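PadR family transcriptional regulator (Streptococcus pneumoniae, PDB 5ZQH) probably binds operator DNA as a dimeric winged helix-turn-helix transcription factor of the PadR family and so regulates gene expression. Local coordinates at residues G7-C12 and A34-I39; L14-Q19 and Y25-T30; K50-Q55 and K71-M76. One frame throughout, in Å; residues are numbered along the deposited sequence.

Contact 1. Residues G7-C12 and A34-I39; sequences GVLEGC and AGFDTI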
ATOM      1  N   GLY A   7      -4.265   0.586   1.246  1.00  5.32           N
ATOM      2  CA  GLY A   7      -3.384   1.136   2.271  1.00  5.41           C
ATOM      3  C   GLY A   7      -3.277   2.647   2.193  1.00  5.46           C
ATOM      4  O   GLY A   7      -3.307   3.325   3.226  1.00  5.47           O
ATOM      5  N   VAL A   8      -3.172   3.168   0.966  1.00  5.51           N
ATOM      6  CA  VAL A   8      -3.062   4.615   0.737  1.00  5.59           C
ATOM      7  C   VAL A   8      -4.346   5.362   1.135  1.00  5.64           C
ATOM      8  O   VAL A   8      -4.265   6.302   1.951  1.00  5.68           O
ATOM      9  CB  VAL A   8      -2.561   4.969  -0.692  1.00  5.58           C
ATOM     10  CG1 VAL A   8      -2.714   6.456  -0.987  1.00  5.58           C
ATOM     11  CG2 VAL A   8      -1.104   4.561  -0.857  1.00  5.58           C
ATOM     12  N   LEU A   9      -5.509   4.955   0.603  1.00  5.69           N
ATOM     13  CA  LEU A   9      -6.768   5.618   1.000  1.00  5.75           C
ATOM     14  C   LEU A   9      -7.115   5.501   2.480  1.00  5.76           C
ATOM     15  O   LEU A   9      -7.739   6.415   3.021  1.00  5.77           O
ATOM     16  CB  LEU A   9      -7.995   5.358   0.097  1.00  5.77           C
ATOM     17  CG  LEU A   9      -8.395   4.130  -0.709  1.00  5.79           C
ATOM     18  CD1 LEU A   9      -9.898   3.882  -0.605  1.00  5.79           C
ATOM     19  CD2 LEU A   9      -8.022   4.377  -2.156  1.00  5.79           C
ATOM     20  N   GLU A  10      -6.703   4.408   3.130  1.00  5.76           N
ATOM     21  CA  GLU A  10      -6.886   4.285   4.579  1.00  5.79           C
ATOM     22  C   GLU A  10      -6.163   5.420   5.295  1.00  5.78           C
ATOM     23  O   GLU A  10      -6.797   6.203   6.003  1.00  5.76           O
ATOM     24  CB  GLU A  10      -6.424   2.932   5.121  1.00  5.81           C
ATOM     25  CG  GLU A  10      -6.928   2.683   6.537  1.00  5.86           C
ATOM     26  CD  GLU A  10      -6.256   1.511   7.218  1.00  5.91           C
ATOM     27  OE1 GLU A  10      -5.097   1.663   7.666  1.00  5.91           O
ATOM     28  OE2 GLU A  10      -6.899   0.439   7.325  1.00  5.94           O
ATOM     29  N   GLY A  11      -4.850   5.502   5.073  1.00  5.79           N
ATOM     30  CA  GLY A  11      -4.005   6.580   5.587  1.00  5.82           C
ATOM     31  C   GLY A  11      -4.495   7.973   5.244  1.00  5.84           C
ATOM     32  O   GLY A  11      -4.552   8.836   6.123  1.00  5.84           O
ATOM     33  N   CYS A  12      -4.868   8.180   3.975  1.00  5.87           N
ATOM     34  CA  CYS A  12      -5.390   9.477   3.497  1.00  5.89           C
ATOM     35  C   CYS A  12      -6.720   9.880   4.144  1.00  5.91           C
ATOM     36  O   CYS A  12      -6.857  11.019   4.588  1.00  5.92           O
ATOM     37  CB  CYS A  12      -5.480   9.521   1.962  1.00  5.87           C
ATOM     38  SG  CYS A  12      -3.870   9.533   1.130  1.00  5.84           S
ATOM     39  N   ALA A  34      -8.307  15.806  -4.182  1.00 11.92           N
ATOM     40  CA  ALA A  34      -6.914  15.424  -3.934  1.00 12.04           C
ATOM     41  C   ALA A  34      -6.331  14.602  -5.087  1.00 12.17           C
ATOM     42  O   ALA A  34      -5.107  14.433  -5.181  1.00 12.13           O
ATOM     43  CB  ALA A  34      -6.798  14.666  -2.621  1.00 12.01           C
ATOM     44  N   GLY A  35      -7.209  14.103  -5.960  1.00 12.29           N
ATOM     45  CA  GLY A  35      -6.797  13.328  -7.134  1.00 12.49           C
ATOM     46  C   GLY A  35      -7.559  12.036  -7.381  1.00 12.61           C
ATOM     47  O   GLY A  35      -7.456  11.455  -8.464  1.00 12.57           O
ATOM     48  N   PHE A  36      -8.320  11.592  -6.382  1.00 12.79           N
ATOM     49  CA  PHE A  36      -9.119  10.376  -6.476  1.00 13.09           C
ATOM     50  C   PHE A  36     -10.395  10.624  -7.306  1.00 13.39           C
ATOM     51  O   PHE A  36     -11.523  10.550  -6.805  1.00 13.41           O
ATOM     52  CB  PHE A  36      -9.417   9.818  -5.070  1.00 13.06           C
ATOM     53  CG  PHE A  36      -8.181   9.466  -4.273  1.00 13.07           C
ATOM     54  CD1 PHE A  36      -7.593   8.203  -4.388  1.00 13.08           C
ATOM     55  CD2 PHE A  36      -7.597  10.395  -3.401  1.00 13.03           C
ATOM     56  CE1 PHE A  36      -6.452   7.877  -3.656  1.00 13.05           C
ATOM     57  CE2 PHE A  36      -6.460  10.075  -2.671  1.00 12.96           C
ATOM     58  CZ  PHE A  36      -5.889   8.814  -2.796  1.00 13.03           C
ATOM     59  N   ASP A  37     -10.183  10.921  -8.589  1.00 13.74           N
ATOM     60  CA  ASP A  37     -11.239  11.268  -9.544  1.00 14.09           C
ATOM     61  C   ASP A  37     -12.182  10.108  -9.819  1.00 14.34           C
ATOM     62  O   ASP A  37     -13.380  10.317 -10.028  1.00 14.52           O
ATOM     63  CB  ASP A  37     -10.618  11.711 -10.877  1.00 14.17           C
ATOM     64  CG  ASP A  37      -9.770  12.961 -10.750  1.00 14.17           C
ATOM     65  OD1 ASP A  37     -10.343  14.050 -10.517  1.00 14.20           O
ATOM     66  OD2 ASP A  37      -8.532  12.851 -10.888  1.00 14.17           O
ATOM     67  N   THR A  38     -11.633   8.895  -9.810  1.00 14.60           N
ATOM     68  CA  THR A  38     -12.330   7.698 -10.287  1.00 14.87           C
ATOM     69  C   THR A  38     -12.868   6.764  -9.185  1.00 15.04           C
ATOM     70  O   THR A  38     -13.085   5.569  -9.429  1.00 15.01           O
ATOM     71  CB  THR A  38     -11.445   6.905 -11.282  1.00 14.90           C
ATOM     72  OG1 THR A  38     -10.143   6.702 -10.715  1.00 14.91           O
ATOM     73  CG2 THR A  38     -11.317   7.650 -12.610  1.00 14.92           C
ATOM     74  N   ILE A  39     -13.086   7.301  -7.982  1.00 15.31           N
ATOM     75  CA  ILE A  39     -13.713   6.523  -6.904  1.00 15.60           C
ATOM     76  C   ILE A  39     -15.233   6.531  -7.078  1.00 15.68           C
ATOM     77  O   ILE A  39     -15.867   7.598  -7.125  1.00 15.52           O
ATOM     78  CB  ILE A  39     -13.269   6.936  -5.463  1.00 15.73           C
ATOM     79  CG1 ILE A  39     -13.439   8.445  -5.221  1.00 15.76           C
ATOM     80  CG2 ILE A  39     -11.837   6.462  -5.193  1.00 15.76           C
ATOM     81  CD1 ILE A  39     -13.309   8.879  -3.775  1.00 15.86           C
TER
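Cys12 N donates to Val8 O at 2.8 Å, an ordinary helical bond that sets two of the three side chains meeting Phe36 one turn apart on the same side of helix 3-19. Leu9 is the third. Between them, these side chains receive a single aromatic ring from the loop after helix 24-34, and the contact is wholly apolar.

Val8 CG1 lies at the edge of the Phe36 ring, near its plane, 4.3 Å from CZ. Leu9 approaches at a slant and brings its CD2 to 4.1 Å from Phe36 CE1. The thiol of Cys12 also arrives obliquely, with SG 4.5 Å from Phe36 CZ. A branched aliphatic, a longer branched one and a small polarizable sulfur suit a place where one helix face must fit round the end of a flat ring. Phe36 reaches this face because its CG lies anti to its own carbonyl carbon (chi1 -60°), which carries the ring out of the loop toward the helix.

The loop itself is sharply folded. Gly35 takes a positive phi of 133°, closing helix 24-34 with a Schellman motif, and glycine tolerates such angles easily. Phe36 then sits at the centre of an inverse gamma turn, spanned by a weak bond from Asp37 N to Gly35 O (2.8 Å), and begins a type I turn that runs to Ile39.

Leu31 packs on Phe36 from the preceding helix. The second subunit adds Ile100, which also touches Cys12 and Ala34, and Lys96, which makes a cation-pi contact with the ring; Val97 of that subunit packs on Val8. An aromatic anchor shared by helix 3-19, the end of helix 24-34 and the partner's C-terminal helix belongs to the dimer interface of a PadR-type winged-helix protein.

Contact 2. Residues L14-Q19 and Y25-T30; sequences LDMIGQ and YELVQT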
ATOM      1  N   LEU A  14      -7.923   8.705   7.054  1.00  6.10           N
ATOM      2  CA  LEU A  14      -7.519   8.925   8.444  1.00  6.17           C
ATOM      3  C   LEU A  14      -6.884  10.304   8.683  1.00  6.20           C
ATOM      4  O   LEU A  14      -7.240  10.988   9.651  1.00  6.20           O
ATOM      5  CB  LEU A  14      -6.575   7.801   8.895  1.00  6.18           C
ATOM      6  CG  LEU A  14      -6.913   6.782  10.000  1.00  6.20           C
ATOM      7  CD1 LEU A  14      -8.393   6.643  10.342  1.00  6.18           C
ATOM      8  CD2 LEU A  14      -6.292   5.428   9.671  1.00  6.19           C
ATOM      9  N   ASP A  15      -5.972  10.706   7.792  1.00  6.25           N
ATOM     10  CA  ASP A  15      -5.311  12.020   7.856  1.00  6.31           C
ATOM     11  C   ASP A  15      -6.295  13.180   7.690  1.00  6.37           C
ATOM     12  O   ASP A  15      -6.246  14.142   8.460  1.00  6.39           O
ATOM     13  CB  ASP A  15      -4.177  12.114   6.826  1.00  6.28           C
ATOM     14  CG  ASP A  15      -3.264  13.320   7.053  1.00  6.27           C
ATOM     15  OD1 ASP A  15      -2.601  13.391   8.113  1.00  6.25           O
ATOM     16  OD2 ASP A  15      -3.200  14.188   6.158  1.00  6.25           O
ATOM     17  N   MET A  16      -7.184  13.070   6.699  1.00  6.45           N
ATOM     18  CA  MET A  16      -8.220  14.073   6.424  1.00  6.55           C
ATOM     19  C   MET A  16      -9.160  14.308   7.606  1.00  6.61           C
ATOM     20  O   MET A  16      -9.503  15.454   7.900  1.00  6.62           O
ATOM     21  CB  MET A  16      -9.023  13.704   5.177  1.00  6.54           C
ATOM     22  CG  MET A  16      -8.289  13.961   3.876  1.00  6.54           C
ATOM     23  SD  MET A  16      -9.211  13.332   2.466  1.00  6.56           S
ATOM     24  CE  MET A  16      -8.101  13.782   1.132  1.00  6.56           C
ATOM     25  N   ILE A  17      -9.552  13.218   8.270  1.00  6.70           N
ATOM     26  CA  ILE A  17     -10.375  13.236   9.489  1.00  6.81           C
ATOM     27  C   ILE A  17      -9.621  13.889  10.663  1.00  6.89           C
ATOM     28  O   ILE A  17     -10.228  14.572  11.495  1.00  6.90           O
ATOM     29  CB  ILE A  17     -10.883  11.807   9.827  1.00  6.81           C
ATOM     30  CG1 ILE A  17     -12.002  11.403   8.864  1.00  6.81           C
ATOM     31  CG2 ILE A  17     -11.385  11.688  11.259  1.00  6.81           C
ATOM     32  CD1 ILE A  17     -12.176   9.903   8.700  1.00  6.83           C
ATOM     33  N   GLY A  18      -8.304  13.689  10.703  1.00  7.01           N
ATOM     34  CA  GLY A  18      -7.416  14.353  11.666  1.00  7.15           C
ATOM     35  C   GLY A  18      -7.291  15.861  11.508  1.00  7.21           C
ATOM     36  O   GLY A  18      -7.324  16.589  12.506  1.00  7.20           O
ATOM     37  N   GLN A  19      -7.142  16.320  10.259  1.00  7.32           N
ATOM     38  CA  GLN A  19      -7.036  17.751   9.929  1.00  7.43           C
ATOM     39  C   GLN A  19      -8.311  18.500  10.304  1.00  7.49           C
ATOM     40  O   GLN A  19      -8.265  19.530  10.980  1.00  7.48           O
ATOM     41  CB  GLN A  19      -6.790  17.956   8.432  1.00  7.48           C
ATOM     42  CG  GLN A  19      -5.521  17.347   7.851  1.00  7.55           C
ATOM     43  CD  GLN A  19      -5.494  17.409   6.324  1.00  7.62           C
ATOM     44  OE1 GLN A  19      -6.284  18.139   5.701  1.00  7.66           O
ATOM     45  NE2 GLN A  19      -4.585  16.645   5.714  1.00  7.60           N
ATOM     46  N   TYR A  25     -20.143  12.609   2.944  1.00  7.98           N
ATOM     47  CA  TYR A  25     -20.221  13.318   1.655  1.00  7.98           C
ATOM     48  C   TYR A  25     -19.008  14.208   1.426  1.00  8.06           C
ATOM     49  O   TYR A  25     -18.414  14.172   0.346  1.00  8.07           O
ATOM     50  CB  TYR A  25     -21.512  14.142   1.540  1.00  7.88           C
ATOM     51  CG  TYR A  25     -21.649  14.957   0.261  1.00  7.84           C
ATOM     52  CD1 TYR A  25     -22.162  14.380  -0.907  1.00  7.82           C
ATOM     53  CD2 TYR A  25     -21.292  16.320   0.223  1.00  7.80           C
ATOM     54  CE1 TYR A  25     -22.301  15.123  -2.076  1.00  7.79           C
ATOM     55  CE2 TYR A  25     -21.427  17.069  -0.945  1.00  7.78           C
ATOM     56  CZ  TYR A  25     -21.935  16.465  -2.088  1.00  7.79           C
ATOM     57  OH  TYR A  25     -22.083  17.188  -3.248  1.00  7.79           O
ATOM     58  N   GLU A  26     -18.650  15.002   2.437  1.00  8.14           N
ATOM     59  CA  GLU A  26     -17.558  15.954   2.284  1.00  8.24           C
ATOM     60  C   GLU A  26     -16.171  15.303   2.238  1.00  8.32           C
ATOM     61  O   GLU A  26     -15.258  15.866   1.644  1.00  8.35           O
ATOM     62  CB  GLU A  26     -17.657  17.145   3.260  1.00  8.23           C
ATOM     63  CG  GLU A  26     -17.553  16.853   4.748  1.00  8.23           C
ATOM     64  CD  GLU A  26     -17.696  18.109   5.600  1.00  8.23           C
ATOM     65  OE1 GLU A  26     -18.572  18.954   5.303  1.00  8.20           O
ATOM     66  OE2 GLU A  26     -16.924  18.258   6.571  1.00  8.23           O
ATOM     67  N   LEU A  27     -16.041  14.109   2.821  1.00  8.44           N
ATOM     68  CA  LEU A  27     -14.817  13.304   2.709  1.00  8.52           C
ATOM     69  C   LEU A  27     -14.577  12.792   1.292  1.00  8.62           C
ATOM     70  O   LEU A  27     -13.448  12.867   0.804  1.00  8.62           O
ATOM     71  CB  LEU A  27     -14.802  12.139   3.706  1.00  8.52           C
ATOM     72  CG  LEU A  27     -13.975  12.333   4.984  1.00  8.55           C
ATOM     73  CD1 LEU A  27     -14.485  11.418   6.088  1.00  8.56           C
ATOM     74  CD2 LEU A  27     -12.482  12.118   4.749  1.00  8.53           C
ATOM     75  N   VAL A  28     -15.632  12.290   0.639  1.00  8.71           N
ATOM     76  CA  VAL A  28     -15.561  11.821  -0.757  1.00  8.87           C
ATOM     77  C   VAL A  28     -15.139  12.967  -1.693  1.00  9.02           C
ATOM     78  O   VAL A  28     -14.307  12.770  -2.589  1.00  9.03           O
ATOM     79  CB  VAL A  28     -16.891  11.153  -1.220  1.00  8.85           C
ATOM     80  CG1 VAL A  28     -16.864  10.778  -2.701  1.00  8.83           C
ATOM     81  CG2 VAL A  28     -17.192   9.912  -0.386  1.00  8.82           C
ATOM     82  N   GLN A  29     -15.687  14.159  -1.451  1.00  9.22           N
ATOM     83  CA  GLN A  29     -15.383  15.351  -2.264  1.00  9.39           C
ATOM     84  C   GLN A  29     -13.967  15.870  -2.053  1.00  9.53           C
ATOM     85  O   GLN A  29     -13.327  16.310  -3.007  1.00  9.58           O
ATOM     86  CB  GLN A  29     -16.412  16.465  -2.033  1.00  9.40           C
ATOM     87  CG  GLN A  29     -17.851  16.110  -2.417  1.00  9.45           C
ATOM     88  CD  GLN A  29     -18.059  15.868  -3.906  1.00  9.47           C
ATOM     89  OE1 GLN A  29     -17.270  16.300  -4.747  1.00  9.51           O
ATOM     90  NE2 GLN A  29     -19.137  15.181  -4.236  1.00  9.52           N
ATOM     91  N   THR A  30     -13.489  15.803  -0.811  1.00  9.71           N
ATOM     92  CA  THR A  30     -12.101  16.139  -0.459  1.00  9.92           C
ATOM     93  C   THR A  30     -11.121  15.153  -1.103  1.00 10.06           C
ATOM     94  O   THR A  30     -10.034  15.541  -1.524  1.00 10.08           O
ATOM     95  CB  THR A  30     -11.917  16.189   1.077  1.00  9.93           C
ATOM     96  OG1 THR A  30     -12.933  17.024   1.645  1.00  9.96           O
ATOM     97  CG2 THR A  30     -10.555  16.758   1.474  1.00  9.95           C
TER
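Met16 and Ile17 of helix 3-19 meet Leu27 and Thr30 of helix 24-34 in a buried helix-helix packing contact close to the centre of the folded chain. The two short axes approach to 11.0 Å and their directions differ by 116°, so the helices meet steeply, and the touching is confined to these four residues.

Leu27 divides its two methyls between the neighbours Met16 and Ile17. CD2 lies 3.8 Å from Met16 CB, while CD1 turns to Ile17 and comes within 3.7 Å of its CG1; the Leu27 and Ile17 side chains cross at about a right angle. Met16, extended beyond CG, runs past Leu27 and meets Thr30 tip to tip, with SD 3.8 Å from Thr30 CG2. An unbranched thioether suits this place, being long and flexible enough to follow one turn of the facing helix, from Leu27 to Thr30.

In the winged helix-turn-helix fold, helix 24-34 opens the helix-turn-helix unit and helix 45-53 is probably the recognition helix; Leu48 of the latter packs on both Ile17 and Leu27, completing a three-helix core.

Thr30 is amphipathic in its role. Its OG1 donates to Glu26 O at 2.6 Å, and Thr30 N reaches the same oxygen from the opposite face of its carbonyl plane. A chi1 of -51° sets OG1 beside the backbone N, where it reaches back to Glu26 O, and leaves CG2 anti to that N, pointing to Met16.

Beside Met16 on helix 3-19, Gln19 NE2 donates to Asp15 OD2, meeting the carboxylate from above its plane, and makes a weak bond to Ile100 O of the second subunit, whose Ile100 side chain also packs on Met16.

Contact 3. Residues K50-Q55 and K71-M76; sequences KLEKNQ and KYFSLM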
ATOM      1  N   LYS A  50     -15.581   0.452   8.621  1.00 12.22           N
ATOM      2  CA  LYS A  50     -14.521  -0.384   9.186  1.00 12.28           C
ATOM      3  C   LYS A  50     -13.744   0.330  10.290  1.00 12.45           C
ATOM      4  O   LYS A  50     -13.552  -0.233  11.370  1.00 12.42           O
ATOM      5  CB  LYS A  50     -13.579  -0.882   8.086  1.00 12.25           C
ATOM      6  CG  LYS A  50     -12.598  -1.971   8.520  1.00 12.25           C
ATOM      7  CD  LYS A  50     -11.906  -2.615   7.327  1.00 12.27           C
ATOM      8  CE  LYS A  50     -10.681  -1.831   6.882  1.00 12.37           C
ATOM      9  NZ  LYS A  50     -10.622  -1.693   5.398  1.00 12.35           N
ATOM     10  N   LEU A  51     -13.315   1.562  10.001  1.00 12.66           N
ATOM     11  CA  LEU A  51     -12.597   2.428  10.933  1.00 12.80           C
ATOM     12  C   LEU A  51     -13.403   2.759  12.195  1.00 12.98           C
ATOM     13  O   LEU A  51     -12.848   2.759  13.290  1.00 13.00           O
ATOM     14  CB  LEU A  51     -12.187   3.723  10.220  1.00 12.89           C
ATOM     15  CG  LEU A  51     -10.893   3.979   9.428  1.00 12.87           C
ATOM     16  CD1 LEU A  51     -10.211   2.747   8.841  1.00 12.86           C
ATOM     17  CD2 LEU A  51     -11.207   4.988   8.332  1.00 12.86           C
ATOM     18  N   GLU A  52     -14.702   3.037  12.044  1.00 13.20           N
ATOM     19  CA  GLU A  52     -15.579   3.312  13.198  1.00 13.42           C
ATOM     20  C   GLU A  52     -15.722   2.084  14.109  1.00 13.48           C
ATOM     21  O   GLU A  52     -15.616   2.198  15.335  1.00 13.47           O
ATOM     22  CB  GLU A  52     -16.960   3.822  12.751  1.00 13.48           C
ATOM     23  CG  GLU A  52     -17.806   4.396  13.889  1.00 13.58           C
ATOM     24  CD  GLU A  52     -19.243   4.741  13.505  1.00 13.69           C
ATOM     25  OE1 GLU A  52     -19.677   4.450  12.364  1.00 13.70           O
ATOM     26  OE2 GLU A  52     -19.953   5.319  14.364  1.00 13.73           O
ATOM     27  N   LYS A  53     -15.955   0.927  13.491  1.00 13.59           N
ATOM     28  CA  LYS A  53     -16.063  -0.362  14.185  1.00 13.72           C
ATOM     29  C   LYS A  53     -14.731  -0.764  14.845  1.00 13.73           C
ATOM     30  O   LYS A  53     -14.725  -1.311  15.954  1.00 13.76           O
ATOM     31  CB  LYS A  53     -16.619  -1.432  13.217  1.00 13.82           C
ATOM     32  CG  LYS A  53     -16.697  -2.864  13.738  1.00 13.92           C
ATOM     33  CD  LYS A  53     -15.596  -3.690  13.089  1.00 14.05           C
ATOM     34  CE  LYS A  53     -14.907  -4.623  14.070  1.00 14.13           C
ATOM     35  NZ  LYS A  53     -13.579  -5.038  13.533  1.00 14.14           N
ATOM     36  N   ASN A  54     -13.617  -0.458  14.171  1.00 13.72           N
ATOM     37  CA  ASN A  54     -12.262  -0.617  14.728  1.00 13.69           C
ATOM     38  C   ASN A  54     -11.934   0.333  15.888  1.00 13.63           C
ATOM     39  O   ASN A  54     -10.874   0.203  16.514  1.00 13.63           O
ATOM     40  CB  ASN A  54     -11.204  -0.418  13.633  1.00 13.75           C
ATOM     41  CG  ASN A  54     -11.059  -1.615  12.711  1.00 13.82           C
ATOM     42  OD1 ASN A  54     -11.602  -2.699  12.960  1.00 13.76           O
ATOM     43  ND2 ASN A  54     -10.314  -1.418  11.622  1.00 13.86           N
ATOM     44  N   GLN A  55     -12.834   1.287  16.150  1.00 13.56           N
ATOM     45  CA  GLN A  55     -12.660   2.353  17.151  1.00 13.53           C
ATOM     46  C   GLN A  55     -11.449   3.261  16.857  1.00 13.37           C
ATOM     47  O   GLN A  55     -10.794   3.753  17.773  1.00 13.28           O
ATOM     48  CB  GLN A  55     -12.630   1.788  18.591  1.00 13.67           C
ATOM     49  CG  GLN A  55     -13.963   1.253  19.104  1.00 13.85           C
ATOM     50  CD  GLN A  55     -13.840   0.492  20.418  1.00 14.04           C
ATOM     51  OE1 GLN A  55     -13.135   0.915  21.343  1.00 14.19           O
ATOM     52  NE2 GLN A  55     -14.538  -0.639  20.511  1.00 14.05           N
ATOM     53  N   LYS A  71     -23.503  13.036  10.172  1.00 12.87           N
ATOM     54  CA  LYS A  71     -22.620  12.257  11.033  1.00 12.64           C
ATOM     55  C   LYS A  71     -21.156  12.624  10.773  1.00 12.48           C
ATOM     56  O   LYS A  71     -20.552  12.145   9.815  1.00 12.31           O
ATOM     57  CB  LYS A  71     -22.855  10.755  10.832  1.00 12.65           C
ATOM     58  CG  LYS A  71     -22.263   9.890  11.932  1.00 12.68           C
ATOM     59  CD  LYS A  71     -22.031   8.460  11.470  1.00 12.71           C
ATOM     60  CE  LYS A  71     -23.115   7.520  11.963  1.00 12.72           C
ATOM     61  NZ  LYS A  71     -22.580   6.130  12.004  1.00 12.77           N
ATOM     62  N   TYR A  72     -20.602  13.474  11.640  1.00 12.36           N
ATOM     63  CA  TYR A  72     -19.211  13.910  11.535  1.00 12.23           C
ATOM     64  C   TYR A  72     -18.250  12.895  12.147  1.00 12.09           C
ATOM     65  O   TYR A  72     -18.437  12.447  13.279  1.00 12.07           O
ATOM     66  CB  TYR A  72     -19.019  15.275  12.197  1.00 12.32           C
ATOM     67  CG  TYR A  72     -19.415  16.450  11.340  1.00 12.36           C
ATOM     68  CD1 TYR A  72     -20.729  16.934  11.348  1.00 12.43           C
ATOM     69  CD2 TYR A  72     -18.479  17.092  10.526  1.00 12.38           C
ATOM     70  CE1 TYR A  72     -21.101  18.028  10.575  1.00 12.46           C
ATOM     71  CE2 TYR A  72     -18.839  18.181   9.741  1.00 12.44           C
ATOM     72  CZ  TYR A  72     -20.154  18.645   9.772  1.00 12.46           C
ATOM     73  OH  TYR A  72     -20.519  19.722   8.996  1.00 12.58           O
ATOM     74  N   PHE A  73     -17.224  12.540  11.381  1.00 11.93           N
ATOM     75  CA  PHE A  73     -16.189  11.626  11.838  1.00 11.88           C
ATOM     76  C   PHE A  73     -14.974  12.389  12.364  1.00 11.86           C
ATOM     77  O   PHE A  73     -14.475  13.309  11.710  1.00 11.87           O
ATOM     78  CB  PHE A  73     -15.779  10.659  10.721  1.00 11.80           C
ATOM     79  CG  PHE A  73     -16.900   9.788  10.227  1.00 11.77           C
ATOM     80  CD1 PHE A  73     -17.345   8.692  10.983  1.00 11.74           C
ATOM     81  CD2 PHE A  73     -17.520  10.056   9.002  1.00 11.69           C
ATOM     82  CE1 PHE A  73     -18.382   7.889  10.529  1.00 11.68           C
ATOM     83  CE2 PHE A  73     -18.559   9.250   8.545  1.00 11.65           C
ATOM     84  CZ  PHE A  73     -18.988   8.168   9.308  1.00 11.64           C
ATOM     85  N   SER A  74     -14.533  12.006  13.560  1.00 11.85           N
ATOM     86  CA  SER A  74     -13.313  12.534  14.193  1.00 11.83           C
ATOM     87  C   SER A  74     -12.460  11.373  14.717  1.00 11.77           C
ATOM     88  O   SER A  74     -12.991  10.294  15.020  1.00 11.92           O
ATOM     89  CB  SER A  74     -13.668  13.488  15.331  1.00 11.81           C
ATOM     90  OG  SER A  74     -14.506  12.846  16.274  1.00 11.83           O
ATOM     91  N   LEU A  75     -11.151  11.595  14.825  1.00 11.57           N
ATOM     92  CA  LEU A  75     -10.222  10.554  15.274  1.00 11.43           C
ATOM     93  C   LEU A  75     -10.346  10.196  16.759  1.00 11.32           C
ATOM     94  O   LEU A  75     -10.495  11.067  17.615  1.00 11.26           O
ATOM     95  CB  LEU A  75      -8.770  10.937  14.953  1.00 11.45           C
ATOM     96  CG  LEU A  75      -8.246  10.949  13.513  1.00 11.42           C
ATOM     97  CD1 LEU A  75      -6.791  11.376  13.534  1.00 11.38           C
ATOM     98  CD2 LEU A  75      -8.378   9.602  12.815  1.00 11.41           C
ATOM     99  N   MET A  76     -10.300   8.892  17.030  1.00 11.23           N
ATOM    100  CA  MET A  76     -10.195   8.348  18.384  1.00 11.12           C
ATOM    101  C   MET A  76      -8.705   8.341  18.741  1.00 10.99           C
ATOM    102  O   MET A  76      -7.868   8.743  17.921  1.00 10.99           O
ATOM    103  CB  MET A  76     -10.741   6.919  18.415  1.00 11.18           C
ATOM    104  CG  MET A  76     -11.722   6.599  19.528  1.00 11.25           C
ATOM    105  SD  MET A  76     -13.357   6.250  18.850  1.00 11.37           S
ATOM    106  CE  MET A  76     -14.129   5.351  20.195  1.00 11.36           C
TER
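The closest approach in this contact, which joins the probable recognition helix 45-53 of the winged helix-turn-helix to strand 69-75 of its wing, is that of the Gln55 carbonyl O to Met76. Gln55 leaves the helix with a positive phi of 61° in a Schellman motif, and Met76 CB is 3.2 Å and Met76 CG 3.5 Å from Gln55 O. The Gln55 side chain is exposed although its carbonyl is packed so tightly. The flexible methionine bends at chi2, which brings its CE to 4.2 Å from Gln55 CB. The backbone bond between Met76 and Trp56, next after Gln55, ties the two segments together here.

The Glu52-Lys71 pair is long and loose, at the partly exposed rim. The two chains, long enough to bridge helix and strand, come from opposite directions. Glu52 has its CG anti to the backbone N (chi1 -168°) and stays extended, carrying the carboxylate across to strand 69-75. Next to it, the buried Phe73 packs on Leu48 and Ile57, an aromatic suited to the interior of the helix-sheet layer. Glu52 OE1 sits at the edge of that ring, 4.1 Å from Phe73 CE1, and accepts only a weak, salt-bridging hydrogen bond from Lys71 NZ at 3.4 Å.

Along the chain, contact 2 is nested inside the loop closed by contact 1, and contact 3 follows both. Contacts 1 and 2 share helix 3-19, have centres about 10 Å apart, and touch where Ala34 CB packs on Met16 CE; both also reach the second subunit. Contact 3, about 17 Å by centres from contact 1 and across the chain's centre from it, joins helix 45-53 to the wing. Contact 2 lies between, about 12 Å by centres from contact 3, with Ile17 packing against Phe73, Ser74 and Leu75. Helix 3-19 thus ties the dimer side to the probable DNA-binding elements, consistent with a dimeric regulator.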